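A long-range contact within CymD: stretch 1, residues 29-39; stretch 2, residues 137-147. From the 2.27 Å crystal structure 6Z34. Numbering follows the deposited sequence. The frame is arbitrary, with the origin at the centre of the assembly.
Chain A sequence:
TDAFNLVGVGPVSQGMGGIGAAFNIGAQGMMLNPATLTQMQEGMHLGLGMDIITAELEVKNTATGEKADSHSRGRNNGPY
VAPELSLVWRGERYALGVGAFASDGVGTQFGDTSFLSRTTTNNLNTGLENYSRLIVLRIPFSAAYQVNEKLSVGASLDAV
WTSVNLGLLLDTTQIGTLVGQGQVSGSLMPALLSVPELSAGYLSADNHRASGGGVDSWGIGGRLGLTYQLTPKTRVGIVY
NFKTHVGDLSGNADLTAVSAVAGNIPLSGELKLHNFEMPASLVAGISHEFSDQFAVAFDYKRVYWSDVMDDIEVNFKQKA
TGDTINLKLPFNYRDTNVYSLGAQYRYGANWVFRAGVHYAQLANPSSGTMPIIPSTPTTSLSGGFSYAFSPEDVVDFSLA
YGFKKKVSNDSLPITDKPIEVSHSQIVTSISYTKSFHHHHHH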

# COMPACT_ATOMS: atom_id res chain seq x y z
N GLY A 29 3.87 5.99 -12.71
CA GLY A 29 4.53 7.14 -12.11
C GLY A 29 3.58 8.03 -11.35
O GLY A 29 3.98 8.70 -10.39
N MET A 30 2.31 8.07 -11.76
CA MET A 30 1.23 8.69 -11.01
C MET A 30 1.30 8.38 -9.51
O MET A 30 0.95 9.22 -8.66
CB MET A 30 -0.13 8.19 -11.55
CG MET A 30 -0.76 9.10 -12.55
SD MET A 30 -2.37 8.59 -13.21
CE MET A 30 -2.08 6.91 -13.69
N MET A 31 1.73 7.16 -9.18
CA MET A 31 1.73 6.71 -7.80
C MET A 31 3.13 6.62 -7.22
O MET A 31 3.29 6.10 -6.12
CB MET A 31 1.05 5.35 -7.67
CG MET A 31 -0.46 5.38 -7.94
SD MET A 31 -1.39 6.35 -6.73
CE MET A 31 -0.70 5.77 -5.21
N LEU A 32 4.15 7.07 -7.95
CA LEU A 32 5.50 7.07 -7.39
C LEU A 32 6.06 8.48 -7.52
O LEU A 32 5.84 9.32 -6.64
CB LEU A 32 6.40 6.05 -8.09
CG LEU A 32 7.52 5.57 -7.15
CD1 LEU A 32 7.84 4.11 -7.41
CD2 LEU A 32 8.79 6.43 -7.22
N ASN A 33 6.74 8.76 -8.62
CA ASN A 33 7.17 10.12 -8.91
C ASN A 33 6.46 10.55 -10.18
O ASN A 33 6.87 10.16 -11.29
CB ASN A 33 8.69 10.25 -9.03
CG ASN A 33 9.14 11.70 -9.28
OD1 ASN A 33 8.34 12.65 -9.24
ND2 ASN A 33 10.44 11.87 -9.54
N PRO A 34 5.39 11.33 -10.07
CA PRO A 34 4.66 11.75 -11.28
C PRO A 34 5.49 12.58 -12.24
O PRO A 34 5.12 12.70 -13.41
CB PRO A 34 3.47 12.54 -10.71
CG PRO A 34 3.76 12.74 -9.25
CD PRO A 34 4.69 11.67 -8.83
N ALA A 35 6.63 13.14 -11.81
CA ALA A 35 7.48 13.86 -12.76
C ALA A 35 7.96 12.93 -13.87
O ALA A 35 8.25 13.40 -14.98
CB ALA A 35 8.68 14.50 -12.06
N THR A 36 8.01 11.61 -13.61
CA THR A 36 8.52 10.71 -14.65
C THR A 36 7.55 10.54 -15.81
O THR A 36 7.95 10.00 -16.85
CB THR A 36 8.86 9.32 -14.09
OG1 THR A 36 7.70 8.75 -13.48
CG2 THR A 36 10.06 9.39 -13.07
N LEU A 37 6.30 10.98 -15.66
CA LEU A 37 5.34 10.88 -16.75
C LEU A 37 5.74 11.70 -17.97
O LEU A 37 5.34 11.35 -19.08
CB LEU A 37 3.96 11.32 -16.28
CG LEU A 37 3.42 10.50 -15.12
CD1 LEU A 37 2.19 11.20 -14.57
CD2 LEU A 37 3.13 9.08 -15.61
N THR A 38 6.54 12.76 -17.80
CA THR A 38 7.04 13.47 -18.97
C THR A 38 7.96 12.60 -19.84
O THR A 38 8.22 12.97 -20.98
CB THR A 38 7.76 14.78 -18.59
OG1 THR A 38 8.90 14.52 -17.76
CG2 THR A 38 6.81 15.70 -17.87
N GLN A 39 8.43 11.46 -19.33
CA GLN A 39 9.23 10.51 -20.11
C GLN A 39 8.38 9.72 -21.11
O GLN A 39 8.92 9.16 -22.07
CB GLN A 39 9.95 9.52 -19.18
CG GLN A 39 11.43 9.76 -18.96
CD GLN A 39 11.69 10.97 -18.09
OE1 GLN A 39 11.57 10.89 -16.86
NE2 GLN A 39 12.07 12.08 -18.71
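Stretch 2 (137-147) LRIPFSAAYQV

Stretch 2 is a β-strand that lies along two short 3-10 segments of stretch 1 and meets them by side-chain packing, with no hydrogen bond between the two. The contact buries 519 Å², both sides summed, and joins residues at least 105 positions apart in the chain.

Residues 137-146 are extended, and Val147 leaves the strand. Stretch 1 is more compact. Its 3-10 segments, 29-31 and 34-39, are separated by Leu32 and Asn33, neither of which touches the strand. The two stretches run in the same general sense: Met30 CA lies 6.0 Å from Ser142 CA, and further along Ala35 CA lies 5.5 Å from Ala144 CA.

The strand alternates. Arg138, Pro140, Ser142 and Ala144 direct CA-to-CB toward stretch 1, whereas Ile139, Phe141, Ala143 and Tyr145 direct theirs away. One face of the strand therefore supplies most of the contact.

At the start of the contact, two methionines pack on the same proline. Met30 SD and Met31 SD each lie 4.0 Å from Pro140 CG. The CA-to-CB bond of Met31 points sideways, but its chi angles, all m, bring the end of the side chain nearer the strand. Its CE reaches 3.6 Å from Arg138 CD and sits obliquely to the guanidinium. Arg138 NE and NH2 are hydrogen-bonded elsewhere in the structure.

Ser142 and Ala144 fill the middle. Both side chains are small. Met30 CG is 3.4 Å from Ser142 CB, and Pro34 CB is 3.5 Å from Ser142 OG. Leu37 CD1 comes within 3.9 Å of the same Ser142 OG. These are packing contacts; the serine hydroxyl finds its hydrogen bond elsewhere in the structure. Ala144 CB lies 3.4 Å from Pro34 O, 4.3 Å from Leu37 CB and 3.8 Å from Thr38 CG2. Pro34 O is also the acceptor for Leu37 N at 3.1 Å, so the methyl group packs against a carbonyl already used within the 3-10 turn.

Thr38 closes the contact. It has the largest covered area of any residue here, 76 Å². Its CG2 is 3.8 Å from Tyr145 N, and its CB is 3.7 Å from Gln146 CG. The CA-to-CB bond of Gln146 points sideways, but the end of its side chain comes nearer stretch 1.

Hydrogen bonds within stretch 1 help hold its shape. Thr36 OG1 donates to Asn33 O at 2.7 Å, and Ala35 N donates to Asn33 OD1 at 3.1 Å. The CA-to-CB bond of Thr36 points away from stretch 2.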

# COMPACT_ATOMS: atom_id res chain seq x y z
N LEU A 137 -7.80 1.75 -1.94
CA LEU A 137 -7.97 2.13 -3.33
C LEU A 137 -7.58 3.59 -3.46
O LEU A 137 -8.21 4.46 -2.84
CB LEU A 137 -9.42 1.92 -3.78
CG LEU A 137 -9.66 2.37 -5.22
CD1 LEU A 137 -8.96 1.45 -6.21
CD2 LEU A 137 -11.15 2.46 -5.50
N ARG A 138 -6.54 3.87 -4.25
CA ARG A 138 -6.07 5.24 -4.44
C ARG A 138 -6.41 5.69 -5.86
O ARG A 138 -6.15 4.98 -6.84
CB ARG A 138 -4.57 5.34 -4.15
CG ARG A 138 -4.20 4.62 -2.85
CD ARG A 138 -2.75 4.86 -2.37
NE ARG A 138 -2.56 6.26 -2.03
CZ ARG A 138 -2.19 6.72 -0.84
NH1 ARG A 138 -1.93 5.88 0.17
NH2 ARG A 138 -2.08 8.05 -0.68
N ILE A 139 -7.06 6.84 -5.95
CA ILE A 139 -7.52 7.36 -7.23
C ILE A 139 -6.79 8.66 -7.48
O ILE A 139 -7.26 9.72 -7.04
CB ILE A 139 -9.04 7.56 -7.25
CG1 ILE A 139 -9.76 6.25 -6.90
CG2 ILE A 139 -9.49 8.10 -8.62
CD1 ILE A 139 -11.29 6.40 -6.77
N PRO A 140 -5.64 8.64 -8.16
CA PRO A 140 -4.86 9.86 -8.37
C PRO A 140 -5.42 10.74 -9.46
O PRO A 140 -5.99 10.26 -10.45
CB PRO A 140 -3.48 9.34 -8.78
CG PRO A 140 -3.80 8.05 -9.48
CD PRO A 140 -4.93 7.45 -8.67
N PHE A 141 -5.28 12.04 -9.26
CA PHE A 141 -5.43 13.04 -10.31
C PHE A 141 -4.07 13.69 -10.44
O PHE A 141 -3.58 14.31 -9.48
CB PHE A 141 -6.54 14.05 -9.99
CG PHE A 141 -7.86 13.39 -9.65
CD1 PHE A 141 -8.08 12.86 -8.38
CD2 PHE A 141 -8.85 13.27 -10.61
CE1 PHE A 141 -9.28 12.25 -8.07
CE2 PHE A 141 -10.05 12.66 -10.30
CZ PHE A 141 -10.26 12.14 -9.02
N SER A 142 -3.43 13.49 -11.59
CA SER A 142 -2.00 13.70 -11.71
C SER A 142 -1.69 14.58 -12.91
O SER A 142 -2.41 14.54 -13.92
CB SER A 142 -1.25 12.38 -11.84
OG SER A 142 0.13 12.56 -11.60
N ALA A 143 -0.63 15.36 -12.78
CA ALA A 143 -0.18 16.23 -13.86
C ALA A 143 1.33 16.35 -13.77
O ALA A 143 1.91 16.22 -12.69
CB ALA A 143 -0.83 17.61 -13.76
N ALA A 144 1.97 16.60 -14.91
CA ALA A 144 3.41 16.77 -14.93
C ALA A 144 3.77 17.76 -16.04
O ALA A 144 3.01 17.97 -16.99
CB ALA A 144 4.14 15.43 -15.12
N TYR A 145 4.94 18.38 -15.89
CA TYR A 145 5.32 19.48 -16.77
C TYR A 145 6.83 19.48 -16.93
O TYR A 145 7.56 19.35 -15.94
CB TYR A 145 4.84 20.82 -16.19
CG TYR A 145 5.19 22.03 -17.04
CD1 TYR A 145 4.53 22.28 -18.25
CD2 TYR A 145 6.18 22.93 -16.64
CE1 TYR A 145 4.85 23.39 -19.02
CE2 TYR A 145 6.51 24.04 -17.41
CZ TYR A 145 5.85 24.26 -18.61
OH TYR A 145 6.15 25.37 -19.38
N GLN A 146 7.28 19.61 -18.19
CA GLN A 146 8.69 19.81 -18.50
C GLN A 146 8.99 21.29 -18.39
O GLN A 146 8.63 22.07 -19.27
CB GLN A 146 9.03 19.32 -19.90
CG GLN A 146 9.28 17.83 -20.04
CD GLN A 146 9.44 17.42 -21.48
OE1 GLN A 146 8.84 18.03 -22.37
NE2 GLN A 146 10.25 16.40 -21.73
N VAL A 147 9.65 21.69 -17.30
CA VAL A 147 10.06 23.08 -17.16
C VAL A 147 11.06 23.44 -18.25
O VAL A 147 10.94 24.47 -18.92
CB VAL A 147 10.63 23.33 -15.76
CG1 VAL A 147 11.18 24.73 -15.69
CG2 VAL A 147 9.53 23.07 -14.67